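Geranyltranstransferase (Legionella pneumophila subsp. pneumophila, PDB 3LOM) probably makes farnesyl diphosphate, and perhaps geranylgeranyl diphosphate, by magnesium-dependent condensation of isoprenoid diphosphates. Local coordinates at residues A[10-13]-A[14-18]; A[21-24]-A[25-29]; A[105-108]-A[109-113]. All coordinates share one frame; numbering follows the deposited sequence.

Contact 1: residues A[10-13]-A[14-18]; sequences KQVI and DKYTQ
Val12 and Tyr16, one helical turn apart, run alongside each other in the same direction off the helix. The valine offers its CG1 branch, which sits 3.7 Å from CE2 of Tyr16; chi1 of 155° swings this methyl toward its own carbonyl carbon and hence toward the next turn. A branched, compact residue suits this place, because one methyl can lean on the ring while the phenol reaches on past it to Asp63, where its OH is hydrogen-bonded. The ring also passes close to the backbone, with CD2 of Tyr16 3.2 Å from O of Val12.

That carbonyl is already used: Tyr16 N donates to Val12 O at 3.1 Å. One residue earlier, Lys15 N gives a shorter bond to Gln11 O, 2.8 Å. Both belong to the i to i+4 ladder of an alpha helix.

Around the helix, Asp14 folds back over the preceding turn, its CG beside its own backbone N. This brings OD2 to 3.0 Å from Lys10 O, an unfavourable approach of two acceptors. The carboxylate's partner is Lys51, which OD1 meets in a salt bridge. Lys51 is the lysine of a GGKR motif that in relatives binds isopentenyl diphosphate, so Asp14 is probably a second-shell residue there.

Ile13 packs on both helix 289-303 and Ile56 of helix 53-64, and Tyr16 stacks with Tyr59 of the latter.

Contact 2: residues A[21-24]-A[25-29]; sequences ELYL and EQLLN
Leu24 O accepts the shortest bond of this turn, from Leu28 N at 2.8 Å, with an N-H...O angle of 165°. Leu28 also lays its own side chain beside the same oxygen: its CB and CG each lie 3.5 Å from Leu24 O. Two further rungs are somewhat longer, Glu25 N to Glu21 O and Leu27 N to Tyr23 O, each 3.1 Å. The rung from Gln26 N to Leu22 O is weak, on the exposed side of the helix.

These bonds are the regular i to i+4 ladder near the C-terminal end of helix 5-28, a helix of the all-alpha fold shared by the FPP/GGPP synthase family. The residue types follow its two sides: Leu24, Leu27 and Leu28 are buried, whereas Leu22 and Gln26 are exposed.

On the inner side, Leu27 meets two residues of the preceding turn through one methyl. Its CD2 stands 4.1 Å from CE1 of Tyr23, approaching the ring obliquely, and 4.2 Å from CD2 of Leu24. The tyrosine reaches it because CG lies trans to the backbone N (chi1 -172°), which carries the ring beside the carbonyl end and along toward the next turn. A long aromatic residue fits here: a ring carbon can touch leucine while the OH extends to a weak hydrogen bond with Arg134. Leu27 itself continues onto Ala77 and Val130, and Leu28 onto Leu126 and Phe47.

Contact 3: residues A[105-108]-A[109-113]; sequences PSCH and KAFDE
A single-turn helix, residues 107-110, follows the short antiparallel pair of strands 100-101 and 104-105 and leads into the long helix 113-135. Ser106 stands at its N-cap position, but its hydroxyl does not cap the turn; OG is hydrogen-bonded to Asp98 O instead. The serine's carbonyl does the work: Ser106 O receives Ala110 N at 2.9 Å with a C=O...N angle of 169°, and takes a second, weak bond from Lys109 N. Phe111 N then bonds to Cys107 O at 3.0 Å, after which Phe111 leaves helical geometry.

His108 and Lys109 carry the main side-chain contact. With chi1 at 59°, the imidazole is tucked between its own backbone N and carbonyl carbon, which turns one face to the next residue. CG of Lys109 lies over that face in a CH-pi contact, 4.3 Å from the ring centroid, with CD beside CD2 and NE2. Lysine suits the spot because its aliphatic part can cover the ring while its ammonium end leads outward. The same CG also lies 3.3 Å from OG of Ser106. From another direction, CG of Glu113 approaches CB of His108 at 3.9 Å.

Farther round the turn, Cys107 SG makes an oblique sulfur-aromatic contact with Phe111, 4.2 Å from CD2, and Cys107 O sits at the ring's edge. The carboxylate of Asp112 N-caps the following helix, its OD1 also bonding Thr115 OG1.

His108 packs on Asp91, Leu92 and Pro93, part of a DDxxxxD motif that in relatives binds magnesium and the allylic diphosphate. The turn packs against two helices: Phe111 on Gln37, Ser40 and Ala41 of helix 36-46, Cys107 on Ile88 and His108 on Asp91 of helix 69-91, while Glu113 touches Ala94 of the second subunit.

How the contacts relate
The three contacts follow one another along the chain. Contacts 1 and 2 occupy successive parts of helix 5-28, their centres 17 Å apart, so one helix meets different neighbours along its length. Contact 3 comes much later, between strand 104-105 and helix 113-135; its centre is 22 Å from that of contact 2 and 30 Å from that of contact 1. Contacts 2 and 3 do not touch, yet both pack on helices 36-46 and 69-91. Contact 1 lies by the lysine of the probable GGKR motif and contact 3 by the probable first aspartate-rich motif, while contact 2 packs helix 5-28 on its neighbours. Contact 3 alone reaches the second subunit.

Contact 1: residues A[10-13]-A[14-18]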
loop_
_atom_site.group_PDB
_atom_site.type_symbol
_atom_site.label_atom_id
_atom_site.label_comp_id
_atom_site.label_asym_id
_atom_site.label_seq_id
_atom_site.Cartn_x
_atom_site.Cartn_y
_atom_site.Cartn_z
ATOM N N LYS A 10 -26.350 -10.327 -20.324
ATOM C CA LYS A 10 -26.102 -8.886 -20.299
ATOM C C LYS A 10 -26.500 -8.293 -18.946
ATOM O O LYS A 10 -25.814 -7.413 -18.420
ATOM C CB LYS A 10 -26.858 -8.192 -21.436
ATOM C CG LYS A 10 -26.388 -6.774 -21.730
ATOM C CD LYS A 10 -27.092 -6.179 -22.944
ATOM C CE LYS A 10 -26.496 -6.685 -24.252
ATOM N NZ LYS A 10 -27.028 -5.948 -25.431
ATOM N N GLN A 11 -27.600 -8.797 -18.386
ATOM C CA GLN A 11 -28.070 -8.381 -17.065
ATOM C C GLN A 11 -27.221 -8.939 -15.929
ATOM O O GLN A 11 -27.185 -8.355 -14.848
ATOM C CB GLN A 11 -29.537 -8.756 -16.854
ATOM C CG GLN A 11 -30.511 -7.772 -17.473
ATOM C CD GLN A 11 -31.649 -7.418 -16.540
ATOM O OE1 GLN A 11 -31.864 -6.246 -16.229
ATOM N NE2 GLN A 11 -32.378 -8.429 -16.077
ATOM N N VAL A 12 -26.560 -10.072 -16.179
ATOM C CA VAL A 12 -25.628 -10.684 -15.223
ATOM C C VAL A 12 -24.440 -9.747 -14.953
ATOM O O VAL A 12 -24.022 -9.577 -13.804
ATOM C CB VAL A 12 -25.185 -12.112 -15.694
ATOM C CG1 VAL A 12 -23.827 -12.520 -15.131
ATOM C CG2 VAL A 12 -26.237 -13.147 -15.317
ATOM N N ILE A 13 -23.942 -9.117 -16.016
ATOM C CA ILE A 13 -22.894 -8.096 -15.929
ATOM C C ILE A 13 -23.392 -6.850 -15.177
ATOM O O ILE A 13 -22.693 -6.330 -14.301
ATOM C CB ILE A 13 -22.358 -7.721 -17.344
ATOM C CG1 ILE A 13 -21.843 -8.973 -18.068
ATOM C CG2 ILE A 13 -21.256 -6.657 -17.263
ATOM C CD1 ILE A 13 -21.891 -8.889 -19.587
ATOM N N ASP A 14 -24.606 -6.403 -15.511
ATOM C CA ASP A 14 -25.250 -5.258 -14.851
ATOM C C ASP A 14 -25.434 -5.481 -13.352
ATOM O O ASP A 14 -25.217 -4.569 -12.553
ATOM C CB ASP A 14 -26.612 -4.958 -15.492
ATOM C CG ASP A 14 -26.506 -4.567 -16.963
ATOM O OD1 ASP A 14 -25.559 -3.837 -17.334
ATOM O OD2 ASP A 14 -27.386 -4.980 -17.749
ATOM N N LYS A 15 -25.815 -6.705 -12.991
ATOM C CA LYS A 15 -26.071 -7.098 -11.607
ATOM C C LYS A 15 -24.788 -7.185 -10.794
ATOM O O LYS A 15 -24.800 -6.938 -9.586
ATOM C CB LYS A 15 -26.786 -8.453 -11.567
ATOM C CG LYS A 15 -27.816 -8.606 -10.455
ATOM C CD LYS A 15 -29.169 -8.037 -10.871
ATOM C CE LYS A 15 -30.220 -8.251 -9.795
ATOM N NZ LYS A 15 -31.547 -7.746 -10.239
ATOM N N TYR A 16 -23.689 -7.548 -11.456
ATOM C CA TYR A 16 -22.388 -7.670 -10.795
ATOM C C TYR A 16 -21.774 -6.324 -10.385
ATOM O O TYR A 16 -21.166 -6.236 -9.322
ATOM C CB TYR A 16 -21.408 -8.500 -11.638
ATOM C CG TYR A 16 -21.519 -10.005 -11.428
ATOM C CD1 TYR A 16 -21.689 -10.543 -10.149
ATOM C CD2 TYR A 16 -21.425 -10.891 -12.502
ATOM C CE1 TYR A 16 -21.777 -11.922 -9.947
ATOM C CE2 TYR A 16 -21.512 -12.272 -12.310
ATOM C CZ TYR A 16 -21.689 -12.778 -11.033
ATOM O OH TYR A 16 -21.774 -14.139 -10.838
ATOM N N THR A 17 -21.942 -5.291 -11.214
ATOM C CA THR A 17 -21.549 -3.915 -10.853
ATOM C C THR A 17 -22.318 -3.427 -9.617
ATOM O O THR A 17 -21.709 -2.986 -8.630
ATOM C CB THR A 17 -21.778 -2.914 -12.020
ATOM O OG1 THR A 17 -21.098 -3.372 -13.193
ATOM C CG2 THR A 17 -21.275 -1.510 -11.659
ATOM N N GLN A 18 -23.649 -3.530 -9.684
ATOM C CA GLN A 18 -24.553 -3.171 -8.582
ATOM C C GLN A 18 -24.172 -3.852 -7.272
ATOM O O GLN A 18 -24.120 -3.196 -6.230
ATOM C CB GLN A 18 -26.005 -3.521 -8.926
ATOM C CG GLN A 18 -26.675 -2.601 -9.940
ATOM C CD GLN A 18 -28.089 -3.057 -10.294
ATOM O OE1 GLN A 18 -28.403 -3.280 -11.464
ATOM N NE2 GLN A 18 -28.943 -3.206 -9.280
#

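Contact 2: residues A[21-24]-A[25-29]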
loop_
_atom_site.group_PDB
_atom_site.type_symbol
_atom_site.label_atom_id
_atom_site.label_comp_id
_atom_site.label_asym_id
_atom_site.label_seq_id
_atom_site.Cartn_x
_atom_site.Cartn_y
_atom_site.Cartn_z
ATOM N N GLU A 21 -20.707 -2.337 -6.102
ATOM C CA GLU A 21 -20.876 -0.988 -5.543
ATOM C C GLU A 21 -21.528 -1.011 -4.157
ATOM O O GLU A 21 -21.129 -0.265 -3.257
ATOM C CB GLU A 21 -21.686 -0.116 -6.497
ATOM C CG GLU A 21 -20.957 0.219 -7.791
ATOM C CD GLU A 21 -21.812 1.000 -8.771
ATOM O OE1 GLU A 21 -23.008 1.221 -8.488
ATOM O OE2 GLU A 21 -21.284 1.400 -9.830
ATOM N N LEU A 22 -22.507 -1.902 -3.995
ATOM C CA LEU A 22 -23.241 -2.067 -2.746
ATOM C C LEU A 22 -22.323 -2.647 -1.675
ATOM O O LEU A 22 -22.405 -2.261 -0.501
ATOM C CB LEU A 22 -24.442 -2.990 -2.975
ATOM C CG LEU A 22 -25.881 -2.613 -2.591
ATOM C CD1 LEU A 22 -26.195 -1.121 -2.756
ATOM C CD2 LEU A 22 -26.866 -3.461 -3.403
ATOM N N TYR A 23 -21.438 -3.558 -2.086
ATOM C CA TYR A 23 -20.477 -4.155 -1.162
ATOM C C TYR A 23 -19.407 -3.154 -0.728
ATOM O O TYR A 23 -18.947 -3.208 0.407
ATOM C CB TYR A 23 -19.834 -5.428 -1.736
ATOM C CG TYR A 23 -18.978 -6.158 -0.722
ATOM C CD1 TYR A 23 -17.587 -6.008 -0.707
ATOM C CD2 TYR A 23 -19.560 -6.973 0.247
ATOM C CE1 TYR A 23 -16.803 -6.663 0.249
ATOM C CE2 TYR A 23 -18.789 -7.624 1.196
ATOM C CZ TYR A 23 -17.411 -7.466 1.187
ATOM O OH TYR A 23 -16.647 -8.112 2.126
ATOM N N LEU A 24 -19.021 -2.244 -1.625
ATOM C CA LEU A 24 -18.040 -1.202 -1.290
ATOM C C LEU A 24 -18.566 -0.187 -0.277
ATOM O O LEU A 24 -17.844 0.173 0.656
ATOM C CB LEU A 24 -17.526 -0.476 -2.540
ATOM C CG LEU A 24 -16.180 -0.912 -3.122
ATOM C CD1 LEU A 24 -15.827 -0.062 -4.343
ATOM C CD2 LEU A 24 -15.074 -0.840 -2.066
ATOM N N GLU A 25 -19.811 0.260 -0.475
ATOM C CA GLU A 25 -20.495 1.172 0.454
ATOM C C GLU A 25 -20.539 0.639 1.867
ATOM O O GLU A 25 -20.138 1.335 2.809
ATOM C CB GLU A 25 -21.930 1.454 0.003
ATOM C CG GLU A 25 -22.119 2.773 -0.711
ATOM C CD GLU A 25 -21.654 3.961 0.109
ATOM O OE1 GLU A 25 -22.379 4.413 1.017
ATOM O OE2 GLU A 25 -20.557 4.460 -0.179
ATOM N N GLN A 26 -21.022 -0.596 2.001
ATOM C CA GLN A 26 -21.133 -1.264 3.288
ATOM C C GLN A 26 -19.776 -1.324 3.958
ATOM O O GLN A 26 -19.633 -0.932 5.117
ATOM C CB GLN A 26 -21.708 -2.678 3.123
ATOM C CG GLN A 26 -23.213 -2.725 2.862
ATOM C CD GLN A 26 -24.053 -2.333 4.077
ATOM O OE1 GLN A 26 -25.100 -1.698 3.937
ATOM N NE2 GLN A 26 -23.601 -2.715 5.270
ATOM N N LEU A 27 -18.789 -1.790 3.195
ATOM C CA LEU A 27 -17.393 -1.859 3.616
ATOM C C LEU A 27 -16.852 -0.517 4.122
ATOM O O LEU A 27 -16.311 -0.446 5.227
ATOM C CB LEU A 27 -16.549 -2.381 2.451
ATOM C CG LEU A 27 -15.055 -2.661 2.563
ATOM C CD1 LEU A 27 -14.735 -3.510 3.781
ATOM C CD2 LEU A 27 -14.623 -3.358 1.284
ATOM N N LEU A 28 -17.025 0.536 3.320
ATOM C CA LEU A 28 -16.585 1.889 3.692
ATOM C C LEU A 28 -17.256 2.425 4.958
ATOM O O LEU A 28 -16.600 3.050 5.796
ATOM C CB LEU A 28 -16.770 2.874 2.527
ATOM C CG LEU A 28 -15.743 2.814 1.392
ATOM C CD1 LEU A 28 -16.183 3.674 0.226
ATOM C CD2 LEU A 28 -14.345 3.225 1.867
ATOM N N ASN A 29 -18.551 2.139 5.110
ATOM C CA ASN A 29 -19.333 2.631 6.252
ATOM C C ASN A 29 -19.020 1.899 7.568
ATOM O O ASN A 29 -19.533 2.274 8.621
ATOM C CB ASN A 29 -20.851 2.591 5.959
ATOM C CG ASN A 29 -21.283 3.508 4.783
ATOM O OD1 ASN A 29 -22.434 3.445 4.352
ATOM N ND2 ASN A 29 -20.375 4.344 4.271
#

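Contact 3: residues A[105-108]-A[109-113]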
loop_
_atom_site.group_PDB
_atom_site.type_symbol
_atom_site.label_atom_id
_atom_site.label_comp_id
_atom_site.label_asym_id
_atom_site.label_seq_id
_atom_site.Cartn_x
_atom_site.Cartn_y
_atom_site.Cartn_z
ATOM N N PRO A 105 -14.309 16.160 -12.764
ATOM C CA PRO A 105 -13.036 16.545 -12.166
ATOM C C PRO A 105 -12.370 15.418 -11.381
ATOM O O PRO A 105 -13.040 14.668 -10.670
ATOM C CB PRO A 105 -13.431 17.682 -11.221
ATOM C CG PRO A 105 -14.550 18.341 -11.912
ATOM C CD PRO A 105 -15.303 17.247 -12.642
ATOM N N SER A 106 -11.053 15.306 -11.536
ATOM C CA SER A 106 -10.254 14.307 -10.835
ATOM C C SER A 106 -10.145 14.657 -9.360
ATOM O O SER A 106 -10.463 15.782 -8.953
ATOM C CB SER A 106 -8.860 14.226 -11.454
ATOM O OG SER A 106 -8.270 15.510 -11.494
ATOM N N CYS A 107 -9.671 13.698 -8.570
ATOM C CA CYS A 107 -9.651 13.826 -7.123
ATOM C C CYS A 107 -8.896 15.047 -6.591
ATOM O O CYS A 107 -9.337 15.675 -5.628
ATOM C CB CYS A 107 -9.103 12.561 -6.484
ATOM S SG CYS A 107 -9.423 12.501 -4.746
ATOM N N HIS A 108 -7.773 15.389 -7.213
ATOM C CA HIS A 108 -7.000 16.553 -6.776
ATOM C C HIS A 108 -7.646 17.875 -7.209
ATOM O O HIS A 108 -7.409 18.912 -6.593
ATOM C CB HIS A 108 -5.539 16.465 -7.240
ATOM C CG HIS A 108 -5.378 16.368 -8.723
ATOM N ND1 HIS A 108 -5.593 15.199 -9.421
ATOM C CD2 HIS A 108 -5.017 17.295 -9.641
ATOM C CE1 HIS A 108 -5.378 15.413 -10.706
ATOM N NE2 HIS A 108 -5.026 16.675 -10.866
ATOM N N LYS A 109 -8.460 17.830 -8.262
ATOM C CA LYS A 109 -9.188 19.016 -8.713
ATOM C C LYS A 109 -10.441 19.267 -7.865
ATOM O O LYS A 109 -10.769 20.416 -7.575
ATOM C CB LYS A 109 -9.558 18.918 -10.199
ATOM C CG LYS A 109 -8.369 18.820 -11.155
ATOM C CD LYS A 109 -7.397 19.982 -11.004
ATOM C CE LYS A 109 -7.954 21.269 -11.592
ATOM N NZ LYS A 109 -7.053 22.402 -11.264
ATOM N N ALA A 110 -11.130 18.191 -7.482
ATOM C CA ALA A 110 -12.304 18.276 -6.617
ATOM C C ALA A 110 -11.920 18.575 -5.176
ATOM O O ALA A 110 -12.686 19.201 -4.445
ATOM C CB ALA A 110 -13.111 16.996 -6.685
ATOM N N PHE A 111 -10.735 18.127 -4.769
ATOM C CA PHE A 111 -10.237 18.393 -3.424
ATOM C C PHE A 111 -8.937 19.159 -3.550
ATOM O O PHE A 111 -8.934 20.300 -4.015
ATOM C CB PHE A 111 -10.075 17.085 -2.645
ATOM C CG PHE A 111 -11.382 16.412 -2.325
ATOM C CD1 PHE A 111 -12.035 16.672 -1.123
ATOM C CD2 PHE A 111 -11.974 15.533 -3.234
ATOM C CE1 PHE A 111 -13.259 16.064 -0.831
ATOM C CE2 PHE A 111 -13.193 14.921 -2.951
ATOM C CZ PHE A 111 -13.835 15.187 -1.748
ATOM N N ASP A 112 -7.837 18.537 -3.147
ATOM C CA ASP A 112 -6.512 19.091 -3.389
ATOM C C ASP A 112 -5.532 17.943 -3.607
ATOM O O ASP A 112 -5.891 16.774 -3.421
ATOM C CB ASP A 112 -6.069 20.027 -2.255
ATOM C CG ASP A 112 -6.312 19.445 -0.879
ATOM O OD1 ASP A 112 -5.906 18.295 -0.628
ATOM O OD2 ASP A 112 -6.886 20.157 -0.033
ATOM N N GLU A 113 -4.312 18.272 -4.009
ATOM C CA GLU A 113 -3.315 17.247 -4.308
ATOM C C GLU A 113 -2.940 16.407 -3.091
ATOM O O GLU A 113 -2.846 15.182 -3.213
ATOM C CB GLU A 113 -2.076 17.863 -4.929
ATOM C CG GLU A 113 -2.252 18.319 -6.361
ATOM C CD GLU A 113 -0.984 18.944 -6.913
ATOM O OE1 GLU A 113 0.118 18.427 -6.611
ATOM O OE2 GLU A 113 -1.097 19.951 -7.642
#